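PDB 5UPB: acetoacetate decarboxylase from Sphingomonas wittichii, which is an acetoacetate decarboxylase-like lyase, of a family whose decarboxylases work through a Schiff base, and probably acts on a keto acid or related carbonyl substrate. Local coordinates for the interface of chains A and B. Numbering follows the deposited sequence. Chains: chain A/B, Acetoacetate decarboxylase.

Contacts 1 and 2 lie about 28 Å apart, measured between the centres of their C-alpha atoms, yet they use the same parts of the protein with the chains exchanged. In each, a loop following strand 125-129 of one subunit meets the strands starting at 21 and 53 of the other, with Gly22 and Thr64 as receivers in both; contact 1 adds strand 236-249 through Arg248. Residues 130-132 and 135 of the loop make contact 2, and 136-137, next in sequence, make contact 1. The two loops thus reach reciprocally across a two-fold interface of the deposited four-chain assembly, which may also be the biological one.

Contact 1: the interface of chains A and B. Residues chain A 136-137; chain B 21-22, 64, 66, 69, 248.
With CG1 of A:Val137 turned anti to its own backbone nitrogen (chi1 170°), both methyls of the side chain point at chain B, CG1 toward B:Thr64 and CG2 between B:Gly22 and B:Glu66. On the other side, B:Glu66 has CG anti to its carbonyl carbon (chi1 -74°) and runs extended from there, carrying its CG slantwise past the valine methyls. A:Val137 CG2 lies 3.7 Å from B:Glu66 CG. The same methyl comes 3.6 Å from the backbone N of B:Gly22, where the absence of a side chain probably leaves room for it. A:Val137 CG1 takes the second branch, 4.0 Å from the methyl CG2 of B:Thr64, and the two side chains cross at a slant. B:Pro69 lies farther out on this flank. Beyond the valine, the carboxylate of B:Glu66 pairs within its own chain with B:Arg248: NE donates to OE2 over 3.0 Å in a hydrogen-bonded salt bridge. The oxygen is met nearly along its C-O bond, while OE2 sits 21° out of the guanidinium plane of B:Arg248. This link probably helps steady the arginine, whose side chain is poorly ordered, beside CB of A:Pro136. An alanine in place of B:Glu66 would probably open a gap beside the A:Val137 methyls and leave the B:Arg248 guanidinium without its carboxylate mate, freer to swing away from the proline. As modelled, A:Pro136 CB lies over one guanidinium face near its rim, 3.8 Å from B:Arg248 NH1, while B:Arg248 NH2 stands 3.3 Å from the carbonyl O of A:Pro136.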
# COMPACT_ATOMS: atom_id res chain seq x y z
N PRO A 136 19.04 -21.42 1.64
CA PRO A 136 20.33 -22.13 1.53
C PRO A 136 21.49 -21.21 1.23
O PRO A 136 22.63 -21.63 1.43
CB PRO A 136 20.10 -23.12 0.37
CG PRO A 136 18.66 -23.14 0.12
CD PRO A 136 18.16 -21.77 0.51
N VAL A 137 21.26 -19.97 0.78
CA VAL A 137 22.37 -19.07 0.54
C VAL A 137 22.91 -18.48 1.83
O VAL A 137 24.11 -18.25 1.96
CB VAL A 137 21.93 -17.97 -0.44
CG1 VAL A 137 22.97 -16.88 -0.52
CG2 VAL A 137 21.69 -18.56 -1.81
N TYR B 21 19.68 -17.63 -6.98
CA TYR B 21 19.00 -17.07 -5.83
C TYR B 21 18.69 -18.19 -4.85
O TYR B 21 18.62 -19.37 -5.23
CB TYR B 21 17.70 -16.38 -6.22
CG TYR B 21 17.86 -14.97 -6.79
CD1 TYR B 21 18.33 -14.79 -8.07
CD2 TYR B 21 17.48 -13.84 -6.05
CE1 TYR B 21 18.47 -13.50 -8.61
CE2 TYR B 21 17.62 -12.55 -6.58
CZ TYR B 21 18.09 -12.38 -7.86
OH TYR B 21 18.21 -11.09 -8.39
N GLY B 22 18.59 -17.83 -3.59
CA GLY B 22 18.04 -18.72 -2.58
C GLY B 22 16.81 -18.14 -1.92
O GLY B 22 16.67 -16.92 -1.78
N THR B 64 17.33 -14.24 -1.66
CA THR B 64 18.66 -13.64 -1.61
C THR B 64 19.43 -14.04 -2.86
O THR B 64 19.43 -15.21 -3.24
CB THR B 64 19.46 -14.12 -0.40
OG1 THR B 64 18.73 -13.84 0.81
CG2 THR B 64 20.83 -13.47 -0.37
N GLU B 66 22.87 -14.74 -4.73
CA GLU B 66 24.26 -15.07 -4.45
C GLU B 66 25.22 -13.97 -4.87
O GLU B 66 26.35 -13.93 -4.38
CB GLU B 66 24.63 -16.37 -5.13
CG GLU B 66 24.05 -17.56 -4.45
CD GLU B 66 24.59 -18.83 -5.03
OE1 GLU B 66 25.43 -18.74 -5.93
OE2 GLU B 66 24.17 -19.91 -4.58
N PRO B 69 24.79 -11.46 -1.21
CA PRO B 69 24.24 -12.22 -0.10
C PRO B 69 23.95 -11.38 1.12
O PRO B 69 23.22 -11.84 1.99
CB PRO B 69 25.32 -13.29 0.16
CG PRO B 69 26.58 -12.68 -0.29
CD PRO B 69 26.20 -11.81 -1.48
N ARG B 248 17.12 -23.35 -3.92
CA ARG B 248 17.89 -22.48 -4.81
C ARG B 248 17.34 -22.67 -6.21
O ARG B 248 16.88 -23.76 -6.55
CB ARG B 248 19.39 -22.80 -4.88
CG ARG B 248 20.25 -22.32 -3.77
CD ARG B 248 21.69 -22.80 -4.09
NE ARG B 248 22.70 -22.21 -3.22
CZ ARG B 248 23.28 -22.82 -2.19
NH1 ARG B 248 22.96 -24.07 -1.88
NH2 ARG B 248 24.19 -22.18 -1.46

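Contact 2: the interface of chains A and B. Residues chain A 22, 24, 62-64; chain B 130-132, 135.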
# COMPACT_ATOMS: atom_id res chain seq x y z
N GLY A 22 -2.33 -10.94 23.57
CA GLY A 22 -0.97 -11.43 23.59
C GLY A 22 -0.31 -11.15 22.25
O GLY A 22 -0.96 -11.20 21.21
N GLY A 24 3.37 -11.97 19.86
CA GLY A 24 4.72 -12.42 19.57
C GLY A 24 5.33 -11.55 18.51
O GLY A 24 4.64 -11.00 17.65
N GLN A 62 2.74 -9.94 15.89
CA GLN A 62 1.56 -10.79 15.70
C GLN A 62 0.76 -10.78 17.00
O GLN A 62 1.23 -11.26 18.05
CB GLN A 62 2.00 -12.20 15.31
CG GLN A 62 0.87 -13.10 14.84
CD GLN A 62 0.12 -13.71 16.00
OE1 GLN A 62 0.64 -14.55 16.73
NE2 GLN A 62 -1.09 -13.27 16.19
N SER A 63 -0.45 -10.21 16.97
CA SER A 63 -1.26 -10.05 18.17
C SER A 63 -2.54 -10.88 18.06
O SER A 63 -3.04 -11.17 16.97
CB SER A 63 -1.61 -8.58 18.41
OG SER A 63 -2.41 -8.11 17.36
N THR A 64 -3.02 -11.32 19.23
CA THR A 64 -4.19 -12.19 19.36
C THR A 64 -5.00 -11.82 20.59
O THR A 64 -4.45 -11.73 21.70
CB THR A 64 -3.77 -13.64 19.46
OG1 THR A 64 -2.97 -13.97 18.33
CG2 THR A 64 -4.97 -14.55 19.50
N ARG B 130 0.51 -16.45 10.64
CA ARG B 130 0.72 -17.64 11.43
C ARG B 130 0.99 -17.23 12.88
O ARG B 130 1.55 -16.15 13.12
CB ARG B 130 1.88 -18.53 10.92
CG ARG B 130 1.77 -18.79 9.42
CD ARG B 130 2.58 -20.03 8.95
NE ARG B 130 3.95 -20.10 9.44
CZ ARG B 130 4.68 -21.22 9.43
NH1 ARG B 130 4.17 -22.35 8.91
NH2 ARG B 130 5.93 -21.22 9.91
N PRO B 131 0.60 -18.08 13.84
CA PRO B 131 0.81 -17.73 15.26
C PRO B 131 2.29 -17.64 15.58
O PRO B 131 3.07 -18.54 15.26
CB PRO B 131 0.14 -18.91 16.01
CG PRO B 131 0.29 -20.07 15.09
CD PRO B 131 0.17 -19.49 13.68
N HIS B 132 2.68 -16.55 16.18
CA HIS B 132 4.10 -16.40 16.50
C HIS B 132 4.42 -17.29 17.70
O HIS B 132 3.64 -17.34 18.66
CB HIS B 132 4.44 -14.95 16.82
CG HIS B 132 5.90 -14.70 16.94
ND1 HIS B 132 6.64 -15.15 18.02
CD2 HIS B 132 6.78 -14.06 16.12
CE1 HIS B 132 7.91 -14.81 17.85
NE2 HIS B 132 8.02 -14.14 16.72
N ASN B 135 4.05 -15.92 21.16
CA ASN B 135 2.76 -15.37 21.57
C ASN B 135 2.25 -16.17 22.75
O ASN B 135 2.02 -17.37 22.62
CB ASN B 135 1.75 -15.41 20.43
CG ASN B 135 0.51 -14.59 20.75
OD1 ASN B 135 -0.04 -14.69 21.83
ND2 ASN B 135 0.10 -13.76 19.82
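A:Gln62 reaches across to the B:Arg130-B:Asn135 loop, and each part of its side chain finds a different neighbour. CB packs against the beta carbon of B:His132, 4.0 Å from its CB. CG passes the main chain of the loop, 3.6 Å from the carbonyl O of B:Arg130. A bend at the next bond (chi2 -82°) turns the amide off the line of the chain, bringing its oxygen toward the loop and its nitrogen back toward chain A. OE1 accepts two hydrogen bonds from opposite faces of its plane. The backbone N of B:His132 gives the straighter one, at 2.9 Å and 174° at the hydrogen. The side-chain ND2 of B:Asn135 gives the other, at 3.2 Å, from well above the carbonyl plane, away from any lone pair. NE2 donates to OG1 of A:Thr64, 2.9 Å away and in the amide plane, which, with the two donors at OE1, probably sets which way round the amide lies. The side chains of B:Asn135 and A:Gln62 cross at about a right angle, yet their amide planes are nearly parallel, 19° apart. B:Asn135 ND2 also makes a weak hydrogen bond to the carbonyl O of A:Gly22, at 3.1 Å, so that it touches both strands, the A:Gly22 link being the weaker. The B:His132 imidazole has the carbonyl carbon C of A:Gly24 over one face, near the rim, 3.6 Å from ring CG. The receiving surface is formed by strands 21-34 and 53-65 of chain A, and the visiting residues belong to the chain B loop that leaves strand 125-129 and spans the subunit boundary.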